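Local coordinates for phosphate-binding protein (Xanthomonas axonopodis pv. citri, PDB 5UB3) that probably senses a periplasmic ligand, as a binding protein of the phosphonate-transporter family, and passes the signal to a partner diguanylate cyclase, at residues Leu25-Pro30 with Leu233-Asp238; Leu73-Ser78 with Ala270-Val275; Val184-Glu189 with Arg198-Val203. All coordinates share one frame; numbering follows the deposited sequence.

Contact 1. Residues Leu25-Pro30 with Leu233-Asp238; sequences LDYVVP and LQAASD
Y27 reaches from helix 14-28 to the turn that follows helix 222-235, where it hydrogen-bonds D238. Its OH donates to D238 OD2 at 2.6 Å. The oxygen is met on its anti side, 21° out of the carboxylate plane. OD2 itself lies at the edge of the phenol ring, in the ring plane, and the ring and carboxylate planes stand 70° apart. Y27 holds CG anti to its backbone N (chi1 176°), which carries the ring across to the other segment.

The tight part is the end of this ring. The CB of A235 packs against Y27 CE1 at 3.9 Å, and K240 and A241 also touch the tyrosine. Both carboxylate oxygens of D238 are bonded: OD1 accepts from the backbone N of K240, OD2 from the phenol. Nearby, V28 packs on L228, V231 and L232, so aliphatic contacts also join the two helices.

The loose side is that of Q234, A236 and S237, which are exposed and add almost nothing to the contact. A type I beta turn from A235 to D238, with D238 N bonded to A235 O at 2.9 Å, brings the aspartate round to the phenol. The arrangement is a buried tyrosine-to-carboxylate hydrogen bond, from one helix to the turn after another, in a periplasmic binding protein fold.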
loop_
_atom_site.group_PDB
_atom_site.type_symbol
_atom_site.label_atom_id
_atom_site.label_comp_id
_atom_site.label_asym_id
_atom_site.label_seq_id
_atom_site.Cartn_x
_atom_site.Cartn_y
_atom_site.Cartn_z
ATOM N N LEU A 25 -6.968 -17.908 -2.260
ATOM C CA LEU A 25 -8.207 -18.198 -1.528
ATOM C C LEU A 25 -8.607 -19.633 -1.778
ATOM O O LEU A 25 -8.930 -20.327 -0.848
ATOM C CB LEU A 25 -9.328 -17.274 -1.936
ATOM C CG LEU A 25 -10.638 -17.409 -1.196
ATOM C CD1 LEU A 25 -10.539 -16.931 0.256
ATOM C CD2 LEU A 25 -11.742 -16.703 -1.968
ATOM N N ASP A 26 -8.527 -20.084 -3.029
ATOM C CA ASP A 26 -8.802 -21.507 -3.383
ATOM C C ASP A 26 -7.842 -22.490 -2.758
ATOM O O ASP A 26 -8.248 -23.571 -2.413
ATOM C CB ASP A 26 -8.863 -21.719 -4.876
ATOM C CG ASP A 26 -10.077 -21.038 -5.499
ATOM O OD1 ASP A 26 -10.928 -20.529 -4.760
ATOM O OD2 ASP A 26 -10.190 -20.996 -6.707
ATOM N N TYR A 27 -6.613 -22.086 -2.555
ATOM C CA TYR A 27 -5.654 -22.874 -1.778
ATOM C C TYR A 27 -5.998 -22.873 -0.266
ATOM O O TYR A 27 -5.975 -23.934 0.406
ATOM C CB TYR A 27 -4.247 -22.347 -2.050
ATOM C CG TYR A 27 -3.223 -23.023 -1.221
ATOM C CD1 TYR A 27 -2.922 -22.535 0.048
ATOM C CD2 TYR A 27 -2.569 -24.174 -1.676
ATOM C CE1 TYR A 27 -1.993 -23.165 0.851
ATOM C CE2 TYR A 27 -1.618 -24.796 -0.884
ATOM C CZ TYR A 27 -1.337 -24.284 0.374
ATOM O OH TYR A 27 -0.421 -24.839 1.224
ATOM N N VAL A 28 -6.360 -21.709 0.269
ATOM C CA VAL A 28 -6.574 -21.574 1.725
ATOM C C VAL A 28 -7.843 -22.321 2.225
ATOM O O VAL A 28 -7.815 -23.056 3.220
ATOM C CB VAL A 28 -6.625 -20.073 2.089
ATOM C CG1 VAL A 28 -7.223 -19.797 3.439
ATOM C CG2 VAL A 28 -5.204 -19.510 1.984
ATOM N N VAL A 29 -8.936 -22.120 1.507
ATOM C CA VAL A 29 -10.288 -22.533 1.954
ATOM C C VAL A 29 -10.369 -24.001 2.328
ATOM O O VAL A 29 -10.743 -24.332 3.480
ATOM C CB VAL A 29 -11.390 -22.057 0.969
ATOM C CG1 VAL A 29 -12.779 -22.734 1.183
ATOM C CG2 VAL A 29 -11.569 -20.558 1.088
ATOM N N PRO A 30 -9.951 -24.879 1.423
ATOM C CA PRO A 30 -10.007 -26.295 1.835
ATOM C C PRO A 30 -9.188 -26.601 3.060
ATOM O O PRO A 30 -9.542 -27.498 3.834
ATOM C CB PRO A 30 -9.404 -27.026 0.661
ATOM C CG PRO A 30 -9.564 -26.119 -0.503
ATOM C CD PRO A 30 -9.615 -24.717 0.001
ATOM N N LEU A 233 1.486 -19.432 6.698
ATOM C CA LEU A 233 2.842 -19.745 7.040
ATOM C C LEU A 233 3.323 -21.000 6.328
ATOM O O LEU A 233 4.450 -21.040 5.864
ATOM C CB LEU A 233 2.981 -19.900 8.527
ATOM C CG LEU A 233 3.181 -18.642 9.336
ATOM C CD1 LEU A 233 3.058 -19.014 10.799
ATOM C CD2 LEU A 233 4.568 -17.999 9.053
ATOM N N GLN A 234 2.467 -22.007 6.199
ATOM C CA GLN A 234 2.846 -23.229 5.518
ATOM C C GLN A 234 2.853 -23.075 4.007
ATOM O O GLN A 234 3.444 -23.861 3.356
ATOM C CB GLN A 234 1.917 -24.390 5.951
ATOM C CG GLN A 234 2.367 -25.000 7.276
ATOM C CD GLN A 234 1.309 -25.844 8.009
ATOM O OE1 GLN A 234 0.283 -26.237 7.449
ATOM N NE2 GLN A 234 1.570 -26.130 9.283
ATOM N N ALA A 235 2.129 -22.102 3.462
ATOM C CA ALA A 235 2.000 -21.914 2.044
ATOM C C ALA A 235 3.318 -21.596 1.402
ATOM O O ALA A 235 3.610 -22.103 0.343
ATOM C CB ALA A 235 1.025 -20.784 1.743
ATOM N N ALA A 236 4.116 -20.744 2.020
ATOM C CA ALA A 236 5.317 -20.274 1.358
ATOM C C ALA A 236 6.234 -21.436 0.965
ATOM O O ALA A 236 6.901 -21.336 -0.024
ATOM C CB ALA A 236 6.060 -19.273 2.211
ATOM N N SER A 237 6.238 -22.551 1.692
ATOM C CA SER A 237 7.023 -23.712 1.271
ATOM C C SER A 237 6.196 -24.902 0.753
ATOM O O SER A 237 6.696 -26.014 0.660
ATOM C CB SER A 237 7.859 -24.176 2.436
ATOM O OG SER A 237 6.981 -24.780 3.366
ATOM N N ASP A 238 4.949 -24.676 0.385
ATOM C CA ASP A 238 4.155 -25.701 -0.273
ATOM C C ASP A 238 4.203 -25.478 -1.760
ATOM O O ASP A 238 3.777 -24.432 -2.226
ATOM C CB ASP A 238 2.711 -25.628 0.191
ATOM C CG ASP A 238 1.897 -26.806 -0.276
ATOM O OD1 ASP A 238 2.369 -27.584 -1.152
ATOM O OD2 ASP A 238 0.771 -26.902 0.207
#

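Contact 2. Residues Leu73-Ser78 with Ala270-Val275; sequences LEQRGS and AGVQRV
Q75, at the end of helix 67-75, faces Q273 in helix 259-277, and their CA atoms are 7.7 Å apart. The first helix stops here. G77 has positive phi (80°) and closes a Schellman motif. Its N bonds back to E74 O at 2.8 Å, and S78 N reaches L73 O at 3.3 Å. S78, next in the chain, pairs through its backbone with T218. The 270-275 segment stays helical throughout, with R274 N on A270 O and V275 N on G271 O.

Q75 carries the contact from its side. CG lies anti to the carbonyl carbon (chi1 -73°) and the chain beyond is extended, so the amide reaches the surface of the second helix. There it meets V272 and Q273. Q75 NE2 lies 3.5 Å from V272 CG1, and Q75 OE1 is 3.7 Å from the same methyl. The valine has CG1 anti to its backbone N, and this branch does the touching. Q75 NE2 also lies within 3.8 Å of Q273 CB. Q273 is bent at chi2 (62°), which brings its side chain toward that of Q75, and the two cross at a slant.

The polar ends of the Q75 amide find their partners in the second helix, just outside 270-275. OE1 is hydrogen-bonded to R276 NH1, and NE2 to S269 OG. These two bonds fix the rotation of the amide while the group lies against the V272 methyl. The chemistry therefore implies a hydrogen-bonded polar link at a partly buried helix-helix seam: one amide is bonded by side chains seven residues apart in helix 259-277, and its oxygen probably helps to solvate the R276 guanidinium.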
loop_
_atom_site.group_PDB
_atom_site.type_symbol
_atom_site.label_atom_id
_atom_site.label_comp_id
_atom_site.label_asym_id
_atom_site.label_seq_id
_atom_site.Cartn_x
_atom_site.Cartn_y
_atom_site.Cartn_z
ATOM N N LEU A 73 -6.591 0.896 8.265
ATOM C CA LEU A 73 -7.622 -0.033 8.700
ATOM C C LEU A 73 -7.530 -0.283 10.205
ATOM O O LEU A 73 -8.548 -0.225 10.896
ATOM C CB LEU A 73 -7.558 -1.335 7.946
ATOM C CG LEU A 73 -7.631 -1.278 6.427
ATOM C CD1 LEU A 73 -7.330 -2.641 5.822
ATOM C CD2 LEU A 73 -8.982 -0.746 5.987
ATOM N N GLU A 74 -6.330 -0.540 10.718
ATOM C CA GLU A 74 -6.167 -0.753 12.174
ATOM C C GLU A 74 -6.622 0.475 12.967
ATOM O O GLU A 74 -7.270 0.334 13.989
ATOM C CB GLU A 74 -4.727 -1.103 12.548
ATOM C CG GLU A 74 -4.596 -1.634 13.962
ATOM C CD GLU A 74 -3.197 -2.058 14.313
ATOM O OE1 GLU A 74 -2.991 -3.133 14.894
ATOM O OE2 GLU A 74 -2.323 -1.256 14.082
ATOM N N GLN A 75 -6.304 1.667 12.483
ATOM C CA GLN A 75 -6.672 2.900 13.215
ATOM C C GLN A 75 -8.148 3.115 13.351
ATOM O O GLN A 75 -8.606 3.581 14.367
ATOM C CB GLN A 75 -6.102 4.131 12.551
ATOM C CG GLN A 75 -4.630 4.249 12.752
ATOM C CD GLN A 75 -4.018 5.286 11.832
ATOM O OE1 GLN A 75 -4.728 6.040 11.115
ATOM N NE2 GLN A 75 -2.689 5.383 11.884
ATOM N N ARG A 76 -8.873 2.782 12.300
ATOM C CA ARG A 76 -10.309 2.779 12.356
ATOM C C ARG A 76 -10.860 1.605 13.171
ATOM O O ARG A 76 -12.049 1.489 13.282
ATOM C CB ARG A 76 -10.901 2.802 10.951
ATOM C CG ARG A 76 -10.544 4.073 10.194
ATOM C CD ARG A 76 -11.093 3.984 8.800
ATOM N NE ARG A 76 -11.092 5.289 8.174
ATOM C CZ ARG A 76 -10.139 5.782 7.395
ATOM N NH1 ARG A 76 -9.041 5.088 7.096
ATOM N NH2 ARG A 76 -10.301 6.995 6.886
ATOM N N GLY A 77 -10.029 0.762 13.775
ATOM C CA GLY A 77 -10.539 -0.279 14.685
ATOM C C GLY A 77 -11.112 -1.523 14.026
ATOM O O GLY A 77 -11.741 -2.350 14.693
ATOM N N SER A 78 -10.862 -1.680 12.734
ATOM C CA SER A 78 -11.546 -2.667 11.949
ATOM C C SER A 78 -10.700 -3.943 11.606
ATOM O O SER A 78 -11.251 -4.974 11.195
ATOM C CB SER A 78 -12.096 -1.968 10.731
ATOM O OG SER A 78 -11.083 -1.561 9.838
ATOM N N ALA A 270 1.713 5.707 13.772
ATOM C CA ALA A 270 1.785 7.092 14.311
ATOM C C ALA A 270 1.936 8.088 13.153
ATOM O O ALA A 270 1.279 9.102 13.110
ATOM C CB ALA A 270 2.933 7.238 15.267
ATOM N N GLY A 271 2.760 7.750 12.197
ATOM C CA GLY A 271 2.992 8.626 11.067
ATOM C C GLY A 271 1.788 8.806 10.191
ATOM O O GLY A 271 1.489 9.896 9.746
ATOM N N VAL A 272 1.097 7.703 9.920
ATOM C CA VAL A 272 -0.171 7.732 9.198
ATOM C C VAL A 272 -1.175 8.555 9.955
ATOM O O VAL A 272 -1.889 9.325 9.334
ATOM C CB VAL A 272 -0.712 6.288 8.960
ATOM C CG1 VAL A 272 -2.170 6.282 8.519
ATOM C CG2 VAL A 272 0.191 5.586 7.946
ATOM N N GLN A 273 -1.258 8.376 11.295
ATOM C CA GLN A 273 -2.252 9.124 12.069
ATOM C C GLN A 273 -1.949 10.599 11.939
ATOM O O GLN A 273 -2.833 11.412 11.831
ATOM C CB GLN A 273 -2.243 8.738 13.572
ATOM C CG GLN A 273 -3.313 9.423 14.399
ATOM C CD GLN A 273 -4.699 9.039 13.915
ATOM O OE1 GLN A 273 -5.445 9.849 13.313
ATOM N NE2 GLN A 273 -5.005 7.791 14.087
ATOM N N ARG A 274 -0.685 10.928 11.969
ATOM C CA ARG A 274 -0.283 12.333 11.851
ATOM C C ARG A 274 -0.680 12.902 10.519
ATOM O O ARG A 274 -1.159 14.056 10.433
ATOM C CB ARG A 274 1.204 12.437 12.037
ATOM C CG ARG A 274 1.730 13.844 11.998
ATOM C CD ARG A 274 3.245 13.815 12.080
ATOM N NE ARG A 274 3.796 15.151 12.099
ATOM C CZ ARG A 274 5.092 15.439 12.206
ATOM N NH1 ARG A 274 6.039 14.500 12.287
ATOM N NH2 ARG A 274 5.432 16.692 12.225
ATOM N N VAL A 275 -0.473 12.122 9.456
ATOM C CA VAL A 275 -0.917 12.547 8.125
ATOM C C VAL A 275 -2.442 12.783 8.134
ATOM O O VAL A 275 -2.974 13.799 7.636
ATOM C CB VAL A 275 -0.533 11.523 7.040
ATOM C CG1 VAL A 275 -1.222 11.877 5.705
ATOM C CG2 VAL A 275 0.970 11.508 6.846
#

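Contact 3. Residues Val184-Glu189 with Arg198-Val203; sequences VDWDDE and RDFRIV
W186 lies with one face of its indole against I202 and with the rim of its six-membered ring against F200. It belongs to the lobe of the periplasmic binding protein fold that contains strands 92-100, 178-182 and 200-205. A short, weakly bonded helical turn at about 184-186 follows strand 178-182 and presents the tryptophan to strand 200-205. The nearest CA atoms, those of W186 and I202, are 9.8 Å apart, so the side chains bridge the gap.

W186 has CG anti to its backbone N (chi1 -173°), which sends the indole toward the strand. I202 approaches from the opposite direction. Its CG1 stands over the six-membered ring, 4.0 Å from the centroid and 23° off the normal, a CH-pi contact. CD1 sits over the same face, offset toward the rim.

F200 meets the indole differently. Its CB lies near the indole plane, at the edge, 3.6 Å from W186 CH2. W186 CZ3 comes to the phenyl ring at a slant, 4.1 Å from F200 CD2. F200 and I202 are two residues apart in the strand, so both side chains fall on the same side of it, while R201 between them points away. R201 hydrogen-bonds the backbone oxygens of R101 and I105.

F98 meets the rings of both W186 and F200, and M192 touches both side chains as well. K197 adds a cation-pi contact to the tryptophan. No hydrogen bond crosses between the two segments, and the contact is apolar. At the fusion bond of the indole, I202 CD1 lies 3.6 Å from W186 CE2.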
loop_
_atom_site.group_PDB
_atom_site.type_symbol
_atom_site.label_atom_id
_atom_site.label_comp_id
_atom_site.label_asym_id
_atom_site.label_seq_id
_atom_site.Cartn_x
_atom_site.Cartn_y
_atom_site.Cartn_z
ATOM N N VAL A 184 10.438 0.121 -5.235
ATOM C CA VAL A 184 10.140 -1.062 -6.054
ATOM C C VAL A 184 9.444 -0.683 -7.351
ATOM O O VAL A 184 9.768 -1.186 -8.462
ATOM C CB VAL A 184 9.254 -2.039 -5.295
ATOM C CG1 VAL A 184 9.013 -3.296 -6.136
ATOM C CG2 VAL A 184 9.898 -2.393 -3.978
ATOM N N ASP A 185 8.490 0.227 -7.222
ATOM C CA ASP A 185 7.824 0.793 -8.368
ATOM C C ASP A 185 8.783 1.378 -9.374
ATOM O O ASP A 185 8.595 1.209 -10.566
ATOM C CB ASP A 185 6.926 1.940 -7.950
ATOM C CG ASP A 185 5.749 1.522 -7.150
ATOM O OD1 ASP A 185 5.271 0.371 -7.215
ATOM O OD2 ASP A 185 5.238 2.425 -6.472
ATOM N N TRP A 186 9.827 2.044 -8.887
ATOM C CA TRP A 186 10.849 2.629 -9.711
ATOM C C TRP A 186 11.431 1.653 -10.742
ATOM O O TRP A 186 11.775 2.056 -11.838
ATOM C CB TRP A 186 11.958 3.125 -8.811
ATOM C CG TRP A 186 13.052 3.908 -9.480
ATOM C CD1 TRP A 186 14.359 3.529 -9.617
ATOM C CD2 TRP A 186 12.951 5.245 -10.063
ATOM N NE1 TRP A 186 15.061 4.529 -10.240
ATOM C CE2 TRP A 186 14.231 5.590 -10.515
ATOM C CE3 TRP A 186 11.899 6.160 -10.230
ATOM C CZ2 TRP A 186 14.511 6.826 -11.129
ATOM C CZ3 TRP A 186 12.168 7.407 -10.836
ATOM C CH2 TRP A 186 13.469 7.716 -11.282
ATOM N N ASP A 187 11.566 0.385 -10.354
ATOM C CA ASP A 187 12.189 -0.660 -11.173
ATOM C C ASP A 187 11.155 -1.554 -11.833
ATOM O O ASP A 187 11.497 -2.541 -12.497
ATOM C CB ASP A 187 13.173 -1.492 -10.305
ATOM C CG ASP A 187 14.441 -0.711 -9.968
ATOM O OD1 ASP A 187 14.936 0.030 -10.832
ATOM O OD2 ASP A 187 14.903 -0.764 -8.832
ATOM N N ASP A 188 9.887 -1.213 -11.654
ATOM C CA ASP A 188 8.820 -1.927 -12.267
ATOM C C ASP A 188 8.388 -1.168 -13.504
ATOM O O ASP A 188 7.712 -0.162 -13.397
ATOM C CB ASP A 188 7.663 -2.027 -11.295
ATOM C CG ASP A 188 6.587 -2.916 -11.778
ATOM O OD1 ASP A 188 6.382 -2.990 -13.013
ATOM O OD2 ASP A 188 5.963 -3.555 -10.908
ATOM N N GLU A 189 8.659 -1.735 -14.673
ATOM C CA GLU A 189 8.404 -1.041 -15.924
ATOM C C GLU A 189 6.929 -0.742 -16.285
ATOM O O GLU A 189 6.706 0.110 -17.127
ATOM C CB GLU A 189 9.115 -1.756 -17.060
ATOM C CG GLU A 189 10.633 -1.862 -16.818
ATOM C CD GLU A 189 11.366 -2.442 -17.996
ATOM O OE1 GLU A 189 10.718 -2.544 -19.048
ATOM O OE2 GLU A 189 12.553 -2.786 -17.846
ATOM N N ARG A 198 14.422 7.317 -17.783
ATOM C CA ARG A 198 15.713 7.864 -18.220
ATOM C C ARG A 198 15.747 9.385 -18.125
ATOM O O ARG A 198 16.817 9.945 -18.007
ATOM C CB ARG A 198 16.050 7.416 -19.647
ATOM C CG ARG A 198 15.179 8.049 -20.702
ATOM C CD ARG A 198 15.258 7.239 -21.973
ATOM N NE ARG A 198 14.687 7.922 -23.123
ATOM C CZ ARG A 198 14.451 7.340 -24.300
ATOM N NH1 ARG A 198 14.714 6.045 -24.480
ATOM N NH2 ARG A 198 13.911 8.023 -25.291
ATOM N N ASP A 199 14.583 10.039 -18.156
ATOM C CA ASP A 199 14.536 11.500 -17.993
ATOM C C ASP A 199 14.399 12.003 -16.566
ATOM O O ASP A 199 14.285 13.206 -16.344
ATOM C CB ASP A 199 13.474 12.072 -18.902
ATOM C CG ASP A 199 13.843 11.944 -20.409
ATOM O OD1 ASP A 199 15.006 12.030 -20.785
ATOM O OD2 ASP A 199 12.930 11.743 -21.193
ATOM N N PHE A 200 14.435 11.082 -15.598
ATOM C CA PHE A 200 14.222 11.388 -14.199
ATOM C C PHE A 200 15.445 11.241 -13.310
ATOM O O PHE A 200 16.319 10.427 -13.545
ATOM C CB PHE A 200 13.150 10.432 -13.614
ATOM C CG PHE A 200 11.782 10.605 -14.170
ATOM C CD1 PHE A 200 11.336 11.820 -14.665
ATOM C CD2 PHE A 200 10.901 9.567 -14.131
ATOM C CE1 PHE A 200 10.044 11.952 -15.142
ATOM C CE2 PHE A 200 9.585 9.683 -14.632
ATOM C CZ PHE A 200 9.163 10.884 -15.112
ATOM N N ARG A 201 15.424 11.996 -12.231
ATOM C CA ARG A 201 16.415 11.983 -11.207
ATOM C C ARG A 201 15.668 11.799 -9.861
ATOM O O ARG A 201 14.656 12.479 -9.578
ATOM C CB ARG A 201 17.109 13.346 -11.278
ATOM C CG ARG A 201 18.108 13.677 -10.205
ATOM C CD ARG A 201 19.044 14.804 -10.689
ATOM N NE ARG A 201 18.330 15.933 -11.321
ATOM C CZ ARG A 201 17.654 16.831 -10.647
ATOM N NH1 ARG A 201 17.584 16.735 -9.328
ATOM N NH2 ARG A 201 17.020 17.816 -11.286
ATOM N N ILE A 202 16.223 10.952 -8.995
ATOM C CA ILE A 202 15.724 10.840 -7.617
ATOM C C ILE A 202 16.244 11.979 -6.740
ATOM O O ILE A 202 17.434 12.217 -6.674
ATOM C CB ILE A 202 16.076 9.475 -7.031
ATOM C CG1 ILE A 202 15.402 8.376 -7.891
ATOM C CG2 ILE A 202 15.651 9.405 -5.587
ATOM C CD1 ILE A 202 16.099 7.055 -7.750
ATOM N N VAL A 203 15.340 12.718 -6.092
ATOM C CA VAL A 203 15.745 13.826 -5.236
ATOM C C VAL A 203 15.655 13.557 -3.736
ATOM O O VAL A 203 16.208 14.316 -2.957
ATOM C CB VAL A 203 15.028 15.169 -5.616
ATOM C CG1 VAL A 203 15.427 15.541 -7.021
ATOM C CG2 VAL A 203 13.517 15.106 -5.457
#

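The three contacts are well separated, with centres 29 to 34 Å apart, and none touches another. No helix or strand is shared between them. Contact 1 is the most buried, though it lies about 22 Å from the centre of the chain. Contacts 2 and 3 are partly buried and lie on opposite sides of that centre. Contacts 1 and 2 each join helical segments distant in sequence, and their segments alternate along the chain. Contact 3 is local: eight residues separate its two segments. The chemistry differs too. A phenol-carboxylate bond marks contact 1, a glutamine amide with outside partners marks contact 2, and aromatic and aliphatic packing marks contact 3.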